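Long-range contact in thioredoxin reductase (Streptomyces clavuligerus, PDB 4NTD), which is an FAD-dependent oxidoreductase that forms the disulfide bond of the sulfur-containing natural product holomycin: residues A[29-34]-A[55-60]. Numbering follows the deposited sequence. Where two conformers were deposited one is given.
Sequences GGIDVV and RVVLVD. With FAD (flavin-adenine dinucleotide), chain C.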
loop_
_atom_site.group_PDB
_atom_site.type_symbol
_atom_site.label_atom_id
_atom_site.label_comp_id
_atom_site.label_asym_id
_atom_site.label_seq_id
_atom_site.Cartn_x
_atom_site.Cartn_y
_atom_site.Cartn_z
ATOM N N GLY A 29 12.775 21.728 19.761
ATOM C CA GLY A 29 11.941 22.034 18.596
ATOM C C GLY A 29 10.511 21.514 18.691
ATOM O O GLY A 29 9.627 21.986 17.973
ATOM N N GLY A 30 10.283 20.542 19.576
ATOM C CA GLY A 30 8.980 19.893 19.717
ATOM C C GLY A 30 8.899 18.665 18.830
ATOM O O GLY A 30 9.449 18.654 17.727
ATOM N N ILE A 31 8.221 17.627 19.315
ATOM C CA ILE A 31 8.031 16.393 18.551
ATOM C C ILE A 31 6.780 16.547 17.689
ATOM O O ILE A 31 5.729 16.966 18.181
ATOM C CB ILE A 31 7.897 15.171 19.485
ATOM C CG1 ILE A 31 9.187 14.984 20.296
ATOM C CG2 ILE A 31 7.582 13.907 18.689
ATOM C CD1 ILE A 31 9.009 14.153 21.549
ATOM N N ASP A 32 6.900 16.216 16.405
ATOM C CA ASP A 32 5.791 16.367 15.464
ATOM C C ASP A 32 4.903 15.131 15.421
ATOM O O ASP A 32 3.677 15.246 15.419
ATOM C CB ASP A 32 6.317 16.671 14.061
ATOM C CG ASP A 32 6.996 18.023 13.973
ATOM O OD1 ASP A 32 6.396 19.021 14.424
ATOM O OD2 ASP A 32 8.126 18.087 13.446
ATOM N N VAL A 33 5.521 13.952 15.372
ATOM C CA VAL A 33 4.777 12.696 15.265
ATOM C C VAL A 33 5.385 11.609 16.147
ATOM O O VAL A 33 6.602 11.420 16.162
ATOM C CB VAL A 33 4.744 12.167 13.811
ATOM C CG1 VAL A 33 3.726 11.040 13.677
ATOM C CG2 VAL A 33 4.429 13.286 12.828
ATOM N N VAL A 34 4.527 10.911 16.886
ATOM C CA VAL A 34 4.908 9.660 17.531
ATOM C C VAL A 34 4.245 8.516 16.770
ATOM O O VAL A 34 3.022 8.491 16.604
ATOM C CB VAL A 34 4.522 9.616 19.025
ATOM C CG1 VAL A 34 4.798 8.235 19.610
ATOM C CG2 VAL A 34 5.296 10.670 19.801
ATOM N N ARG A 55 9.955 15.970 13.050
ATOM C CA ARG A 55 10.616 15.292 14.157
ATOM C C ARG A 55 9.758 14.113 14.614
ATOM O O ARG A 55 8.653 14.298 15.130
ATOM C CB ARG A 55 10.886 16.276 15.295
ATOM C CG ARG A 55 11.787 17.418 14.853
ATOM C CD ARG A 55 12.946 16.876 14.032
ATOM N NE ARG A 55 13.263 17.712 12.877
ATOM C CZ ARG A 55 13.866 17.262 11.782
ATOM N NH1 ARG A 55 14.206 15.986 11.695
ATOM N NH2 ARG A 55 14.122 18.080 10.771
ATOM N N VAL A 56 10.282 12.905 14.409
ATOM C CA VAL A 56 9.549 11.665 14.654
ATOM C C VAL A 56 10.209 10.839 15.752
ATOM O O VAL A 56 11.428 10.676 15.765
ATOM C CB VAL A 56 9.488 10.808 13.369
ATOM C CG1 VAL A 56 8.757 9.492 13.613
ATOM C CG2 VAL A 56 8.821 11.588 12.244
ATOM N N VAL A 57 9.389 10.320 16.663
ATOM C CA VAL A 57 9.821 9.310 17.626
ATOM C C VAL A 57 8.972 8.061 17.404
ATOM O O VAL A 57 7.746 8.145 17.356
ATOM C CB VAL A 57 9.662 9.790 19.084
ATOM C CG1 VAL A 57 10.070 8.691 20.061
ATOM C CG2 VAL A 57 10.482 11.049 19.326
ATOM N N LEU A 58 9.627 6.914 17.245
ATOM C CA LEU A 58 8.929 5.635 17.170
ATOM C C LEU A 58 9.058 4.915 18.501
ATOM O O LEU A 58 10.144 4.873 19.079
ATOM C CB LEU A 58 9.509 4.747 16.071
ATOM C CG LEU A 58 9.436 5.287 14.643
ATOM C CD1 LEU A 58 10.729 5.991 14.254
ATOM C CD2 LEU A 58 9.106 4.163 13.673
ATOM N N VAL A 59 7.946 4.361 18.980
ATOM C CA VAL A 59 7.947 3.495 20.157
ATOM C C VAL A 59 7.427 2.129 19.716
ATOM O O VAL A 59 6.315 2.027 19.193
ATOM C CB VAL A 59 7.062 4.053 21.291
ATOM C CG1 VAL A 59 7.216 3.211 22.551
ATOM C CG2 VAL A 59 7.408 5.509 21.583
ATOM N N ASP A 60 8.236 1.088 19.910
ATOM C CA ASP A 60 7.897 -0.254 19.431
ATOM C C ASP A 60 8.275 -1.327 20.448
ATOM O O ASP A 60 9.382 -1.319 20.983
ATOM C CB ASP A 60 8.597 -0.538 18.103
ATOM C CG ASP A 60 8.326 -1.940 17.596
ATOM O OD1 ASP A 60 7.242 -2.169 17.020
ATOM O OD2 ASP A 60 9.196 -2.814 17.781
HETATM P PA FAD C . 3.314 -5.645 12.680
HETATM O O1A FAD C . 4.312 -6.025 11.618
HETATM O O2A FAD C . 2.710 -6.740 13.518
HETATM O O5B FAD C . 4.016 -4.590 13.661
HETATM C C5B FAD C . 3.302 -4.044 14.763
HETATM C C4B FAD C . 4.314 -3.578 15.795
HETATM O O4B FAD C . 3.651 -2.808 16.794
HETATM C C3B FAD C . 4.996 -4.741 16.512
HETATM O O3B FAD C . 6.418 -4.672 16.348
HETATM C C2B FAD C . 4.589 -4.590 17.970
HETATM O O2B FAD C . 5.646 -4.935 18.871
HETATM C C1B FAD C . 4.234 -3.115 18.061
HETATM N N9A FAD C . 3.286 -2.727 19.128
HETATM C C8A FAD C . 2.054 -3.225 19.337
HETATM N N7A FAD C . 1.465 -2.607 20.389
HETATM C C5A FAD C . 2.329 -1.691 20.860
HETATM C C6A FAD C . 2.341 -0.692 21.948
HETATM N N6A FAD C . 1.273 -0.564 22.768
HETATM N N1A FAD C . 3.449 0.073 22.096
HETATM C C2A FAD C . 4.522 -0.051 21.285
HETATM N N3A FAD C . 4.571 -0.938 20.272
HETATM C C4A FAD C . 3.526 -1.767 20.018
HETATM N N1 FAD C . 2.772 -11.045 5.196
HETATM C C2 FAD C . 3.451 -11.014 4.027
HETATM O O2 FAD C . 3.294 -10.023 3.285
HETATM N N3 FAD C . 4.277 -12.005 3.642
HETATM C C4 FAD C . 4.490 -13.093 4.403
HETATM O O4 FAD C . 5.257 -13.998 4.018
HETATM C C4X FAD C . 3.793 -13.200 5.707
HETATM N N5 FAD C . 3.942 -14.260 6.541
HETATM C C5X FAD C . 3.265 -14.312 7.720
HETATM C C6 FAD C . 3.437 -15.410 8.557
HETATM C C7 FAD C . 2.763 -15.496 9.772
HETATM C C7M FAD C . 2.964 -16.697 10.664
HETATM C C8 FAD C . 1.847 -14.402 10.184
HETATM C C8M FAD C . 1.100 -14.479 11.490
HETATM C C9 FAD C . 1.669 -13.301 9.353
HETATM C C9A FAD C . 2.342 -13.211 8.131
HETATM N N10 FAD C . 2.180 -12.097 7.266
HETATM C C10 FAD C . 2.897 -12.078 6.058
HETATM C "C1'" FAD C . 1.311 -10.955 7.577
HETATM C "C2'" FAD C . 2.130 -9.897 8.315
HETATM O "O2'" FAD C . 2.379 -10.344 9.656
HETATM C "C3'" FAD C . 1.414 -8.548 8.358
HETATM O "O3'" FAD C . 1.100 -8.136 7.022
HETATM C "C4'" FAD C . 2.244 -7.445 9.016
HETATM O "O4'" FAD C . 2.794 -7.882 10.264
HETATM C "C5'" FAD C . 1.408 -6.200 9.283
HETATM O "O5'" FAD C . 2.285 -5.104 9.533
HETATM P P FAD C . 1.955 -4.006 10.656
HETATM O O1P FAD C . 0.499 -3.641 10.571
HETATM O O2P FAD C . 3.018 -2.940 10.558
HETATM O O3P FAD C . 2.079 -4.801 12.064
#
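Asp32 and Arg55 clasp each other at the start of this strand pair, side by side with their side chains pointing the same way. Asp32 holds CG beside its own backbone N and anti to the carbonyl carbon (chi1 -66°), from where OD2 reaches the Arg55 N at 2.8 Å. The bond is nearly straight at 168° and uses the anti side of the oxygen, with the N-H slightly out of the carboxylate plane. In the conformer described the guanidinium leads away and forms no salt bridge with Asp32; a second conformer exists, which makes its place less certain. In return, Arg55 O takes two amides, Asp32 N at 2.9 Å and Val33 N at 3.2 Å, the first in the carbonyl plane and the second tilted from it. With an alanine in place of Asp32, the Arg55 amide would probably be left without its carboxylate acceptor and this end of the pair held less firmly. Further along, Val57 N bonds to Val33 O at 3.0 Å. These are the two parallel strands of a Rossmann-type beta-alpha-beta unit, joined by helix 40-51. Val33 and Val56 point to the helix side, where both meet Leu49. On the other face, Val57 has CG1 anti to its backbone N (chi1 178°), which leaves CG2 anti to the carbonyl carbon. The Ile31 and Val57 side chains cross obliquely, Val57 CG2 4.1 Å from Ile31 CD1 and as near to Ile31 CG2; Leu130 of strand 129-132 touches both residues. Val34 CG1 continues that face, 4.3 Å from Val59 CG2. Strand 56-60 then runs on to the cofactor, where Asp60 OD1 accepts the ribose hydroxyl O3B of FAD at 2.7 Å and also the amide of Ala38.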